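Long-range contact in pumilio homolog 23 (Arabidopsis thaliana, PDB 5WZJ), which binds RNA sequence-specifically through a superhelix of pumilio repeats, recognises 18S rRNA, and probably regulates translation and mRNA stability: residues A[401-406]-A[428-433]. Numbering follows the deposited sequence.
Sequences RLLFLD and MGCLIL. With nucleotides of chain B.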
ATOM      1  N   ARG A 401      17.020  10.768  18.079  1.00 21.64           N
ATOM      2  CA  ARG A 401      17.750   9.871  17.196  1.00 22.81           C
ATOM      3  C   ARG A 401      16.809   9.063  16.312  1.00 24.94           C
ATOM      4  O   ARG A 401      17.139   8.791  15.157  1.00 24.30           O
ATOM      5  CB  ARG A 401      18.659   8.954  18.012  1.00 23.68           C
ATOM      6  CG  ARG A 401      19.779   9.718  18.735  1.00 23.19           C
ATOM      7  CD  ARG A 401      20.614   8.820  19.605  1.00 21.93           C
ATOM      8  NE  ARG A 401      21.667   9.574  20.282  1.00 25.08           N
ATOM      9  CZ  ARG A 401      22.682   9.019  20.939  1.00 33.84           C
ATOM     10  NH1 ARG A 401      22.793   7.696  21.005  1.00 29.79           N
ATOM     11  NH2 ARG A 401      23.592   9.790  21.523  1.00 30.88           N
ATOM     12  N   LEU A 402      15.632   8.691  16.818  1.00 15.08           N
ATOM     13  CA  LEU A 402      14.698   7.949  15.975  1.00 17.72           C
ATOM     14  C   LEU A 402      13.986   8.865  14.988  1.00 17.28           C
ATOM     15  O   LEU A 402      13.735   8.469  13.844  1.00 23.64           O
ATOM     16  CB  LEU A 402      13.678   7.202  16.836  1.00 17.04           C
ATOM     17  CG  LEU A 402      14.161   5.882  17.441  1.00 21.52           C
ATOM     18  CD1 LEU A 402      13.203   5.410  18.512  1.00 18.29           C
ATOM     19  CD2 LEU A 402      14.340   4.810  16.372  1.00 20.73           C
ATOM     20  N   LEU A 403      13.653  10.091  15.408  1.00 16.73           N
ATOM     21  CA  LEU A 403      13.087  11.063  14.471  1.00 21.30           C
ATOM     22  C   LEU A 403      13.995  11.311  13.272  1.00 19.76           C
ATOM     23  O   LEU A 403      13.505  11.560  12.164  1.00 20.74           O
ATOM     24  CB  LEU A 403      12.809  12.388  15.183  1.00 19.79           C
ATOM     25  CG  LEU A 403      11.709  12.377  16.243  1.00 18.66           C
ATOM     26  CD1 LEU A 403      11.754  13.703  17.006  1.00 13.38           C
ATOM     27  CD2 LEU A 403      10.326  12.136  15.589  1.00 14.89           C
ATOM     28  N   PHE A 404      15.313  11.267  13.472  1.00 21.21           N
ATOM     29  CA  PHE A 404      16.265  11.515  12.396  1.00 18.99           C
ATOM     30  C   PHE A 404      17.165  10.302  12.218  1.00 20.50           C
ATOM     31  O   PHE A 404      18.390  10.441  12.161  1.00 23.10           O
ATOM     32  CB  PHE A 404      17.137  12.743  12.687  1.00 20.03           C
ATOM     33  CG  PHE A 404      16.399  14.049  12.687  1.00 19.11           C
ATOM     34  CD1 PHE A 404      15.922  14.594  11.508  1.00 18.05           C
ATOM     35  CD2 PHE A 404      16.222  14.754  13.866  1.00 22.86           C
ATOM     36  CE1 PHE A 404      15.259  15.806  11.503  1.00 23.14           C
ATOM     37  CE2 PHE A 404      15.564  15.966  13.874  1.00 24.36           C
ATOM     38  CZ  PHE A 404      15.082  16.500  12.689  1.00 21.85           C
ATOM     39  N   LEU A 405      16.558   9.115  12.142  1.00 18.72           N
ATOM     40  CA  LEU A 405      17.301   7.856  12.200  1.00 20.26           C
ATOM     41  C   LEU A 405      18.455   7.810  11.195  1.00 27.39           C
ATOM     42  O   LEU A 405      19.564   7.376  11.539  1.00 27.84           O
ATOM     43  CB  LEU A 405      16.322   6.700  11.974  1.00 24.40           C
ATOM     44  CG  LEU A 405      16.587   5.254  12.382  1.00 29.67           C
ATOM     45  CD1 LEU A 405      17.069   5.147  13.817  1.00 21.95           C
ATOM     46  CD2 LEU A 405      15.294   4.459  12.209  1.00 27.18           C
ATOM     47  N   ASP A 406      18.228   8.271   9.955  1.00 24.02           N
ATOM     48  CA  ASP A 406      19.291   8.184   8.946  1.00 27.84           C
ATOM     49  C   ASP A 406      20.412   9.183   9.220  1.00 29.34           C
ATOM     50  O   ASP A 406      21.589   8.867   9.010  1.00 30.60           O
ATOM     51  CB  ASP A 406      18.733   8.365   7.525  1.00 25.44           C
ATOM     52  CG  ASP A 406      17.905   9.633   7.364  1.00 33.68           C
ATOM     53  OD1 ASP A 406      17.467  10.201   8.390  1.00 30.75           O
ATOM     54  OD2 ASP A 406      17.676  10.051   6.201  1.00 33.21           O
ATOM     55  N   MET A 428      10.315   5.964   8.463  1.00 15.37           N
ATOM     56  CA  MET A 428      10.154   4.712   9.193  1.00 17.01           C
ATOM     57  C   MET A 428      10.444   4.897  10.680  1.00 19.85           C
ATOM     58  O   MET A 428       9.781   4.286  11.530  1.00 18.83           O
ATOM     59  CB  MET A 428      11.051   3.626   8.590  1.00 18.41           C
ATOM     60  CG  MET A 428      10.854   2.258   9.223  1.00 14.82           C
ATOM     61  SD  MET A 428       9.171   1.623   9.039  1.00 23.58           S
ATOM     62  CE  MET A 428       9.160   1.222   7.293  1.00 21.39           C
ATOM     63  N   GLY A 429      11.415   5.750  11.017  1.00 18.31           N
ATOM     64  CA  GLY A 429      11.645   6.060  12.418  1.00 19.73           C
ATOM     65  C   GLY A 429      10.411   6.651  13.072  1.00 19.13           C
ATOM     66  O   GLY A 429      10.048   6.280  14.190  1.00 17.29           O
ATOM     67  N   CYS A 430       9.721   7.547  12.361  1.00 14.94           N
ATOM     68  CA  CYS A 430       8.500   8.128  12.908  1.00 15.59           C
ATOM     69  C   CYS A 430       7.357   7.116  12.956  1.00 18.52           C
ATOM     70  O   CYS A 430       6.528   7.173  13.868  1.00 19.44           O
ATOM     71  CB  CYS A 430       8.107   9.368  12.108  1.00 16.56           C
ATOM     72  SG  CYS A 430       9.223  10.764  12.360  1.00 18.42           S
ATOM     73  N   LEU A 431       7.311   6.163  12.017  1.00 17.02           N
ATOM     74  CA  LEU A 431       6.311   5.099  12.105  1.00 18.29           C
ATOM     75  C   LEU A 431       6.592   4.166  13.281  1.00 15.57           C
ATOM     76  O   LEU A 431       5.660   3.742  13.972  1.00 19.18           O
ATOM     77  CB  LEU A 431       6.245   4.301  10.792  1.00 18.03           C
ATOM     78  CG  LEU A 431       5.640   5.026   9.580  1.00 22.08           C
ATOM     79  CD1 LEU A 431       5.980   4.276   8.275  1.00 19.46           C
ATOM     80  CD2 LEU A 431       4.125   5.181   9.723  1.00 16.07           C
ATOM     81  N   ILE A 432       7.866   3.823  13.512  1.00 13.03           N
ATOM     82  CA  ILE A 432       8.228   3.056  14.702  1.00 20.06           C
ATOM     83  C   ILE A 432       7.709   3.756  15.955  1.00 19.99           C
ATOM     84  O   ILE A 432       7.066   3.145  16.818  1.00 21.98           O
ATOM     85  CB  ILE A 432       9.752   2.857  14.762  1.00 20.56           C
ATOM     86  CG1 ILE A 432      10.208   1.932  13.635  1.00 22.01           C
ATOM     87  CG2 ILE A 432      10.175   2.276  16.115  1.00 19.39           C
ATOM     88  CD1 ILE A 432      11.713   1.817  13.509  1.00 14.76           C
ATOM     89  N   LEU A 433       7.938   5.069  16.036  1.00 18.02           N
ATOM     90  CA  LEU A 433       7.533   5.848  17.206  1.00 20.29           C
ATOM     91  C   LEU A 433       6.017   5.886  17.350  1.00 18.74           C
ATOM     92  O   LEU A 433       5.493   5.832  18.469  1.00 19.78           O
ATOM     93  CB  LEU A 433       8.106   7.262  17.096  1.00 15.18           C
ATOM     94  CG  LEU A 433       9.620   7.373  17.327  1.00 16.94           C
ATOM     95  CD1 LEU A 433      10.148   8.723  16.844  1.00 15.77           C
ATOM     96  CD2 LEU A 433       9.931   7.193  18.815  1.00 18.23           C
TER
ATOM     97  P     U B   5       7.585   4.939   1.209  1.00 35.79           P
ATOM     98  OP1   U B   5       8.337   6.141   0.779  1.00 27.79           O
ATOM     99  OP2   U B   5       6.991   3.992   0.233  1.00 37.81           O
ATOM    100  O5'   U B   5       8.510   4.092   2.192  1.00 32.30           O
ATOM    101  C5'   U B   5       9.165   4.720   3.287  1.00 25.56           C
ATOM    102  C4'   U B   5      10.328   3.895   3.774  1.00 23.99           C
ATOM    103  O4'   U B   5       9.823   2.677   4.386  1.00 23.59           O
ATOM    104  C3'   U B   5      11.297   3.451   2.684  1.00 26.51           C
ATOM    105  O3'   U B   5      12.593   3.348   3.252  1.00 27.13           O
ATOM    106  C2'   U B   5      10.789   2.051   2.338  1.00 21.32           C
ATOM    107  O2'   U B   5      11.755   1.205   1.753  1.00 22.86           O
ATOM    108  C1'   U B   5      10.347   1.547   3.709  1.00 22.16           C
ATOM    109  N1    U B   5       9.290   0.526   3.676  1.00 25.85           N
ATOM    110  C2    U B   5       9.537  -0.648   4.359  1.00 23.07           C
ATOM    111  O2    U B   5      10.582  -0.858   4.940  1.00 22.81           O
ATOM    112  N3    U B   5       8.526  -1.574   4.326  1.00 25.26           N
ATOM    113  C4    U B   5       7.311  -1.436   3.693  1.00 26.95           C
ATOM    114  O4    U B   5       6.512  -2.363   3.764  1.00 30.21           O
ATOM    115  C5    U B   5       7.118  -0.190   3.014  1.00 26.96           C
ATOM    116  C6    U B   5       8.090   0.737   3.031  1.00 24.93           C
TER
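Leu433 sets its two methyls against a pair of neighbouring leucines on helix 398-403. Leu433 CD1 reaches Leu403 CD2 at 3.6 Å and also touches CB of Leu402, while Leu433 CD2 meets Leu402 CD1 at 3.7 Å. The side chains of Leu403 and Leu433 cross at about a right angle. Although the CB of Leu403 points away from helix 427-436, chi1 (-67°) sets CG anti to the carbonyl carbon, and from there Leu403 CD2 comes back to lie 3.7 Å from Cys430 SG. An alanine in place of Leu433 would probably open a gap beside Leu402 and Leu403, leaving Leu402 CD1 and Leu403 CD2 without the methyls they pack on.

One turn earlier the backbones close up. Gly429 CA makes a C-H...O contact with Leu402 O at 3.5 Å, and a side chain here would run into that carbonyl. The same oxygen accepts a weak hydrogen bond from Leu405 N, and Leu405 CD2 packs on Gly429 CA at 4.0 Å. On the RNA side of helix 427-436, Met428, bent at chi2 and chi3, brings CE to 3.3 Å from O4' of U5 of chain B.

Short helix 398-403 thus backs an RNA-contacting helix, 427-436, in the helical stacking of the pumilio superhelix. Helix 468-477 adds Val471 against Leu403, Cys430 and Leu433; helix 377-388 places Leu384 on Leu402 and Ile432, and helix 360-373 packs against Leu405, Met428 and Ile432.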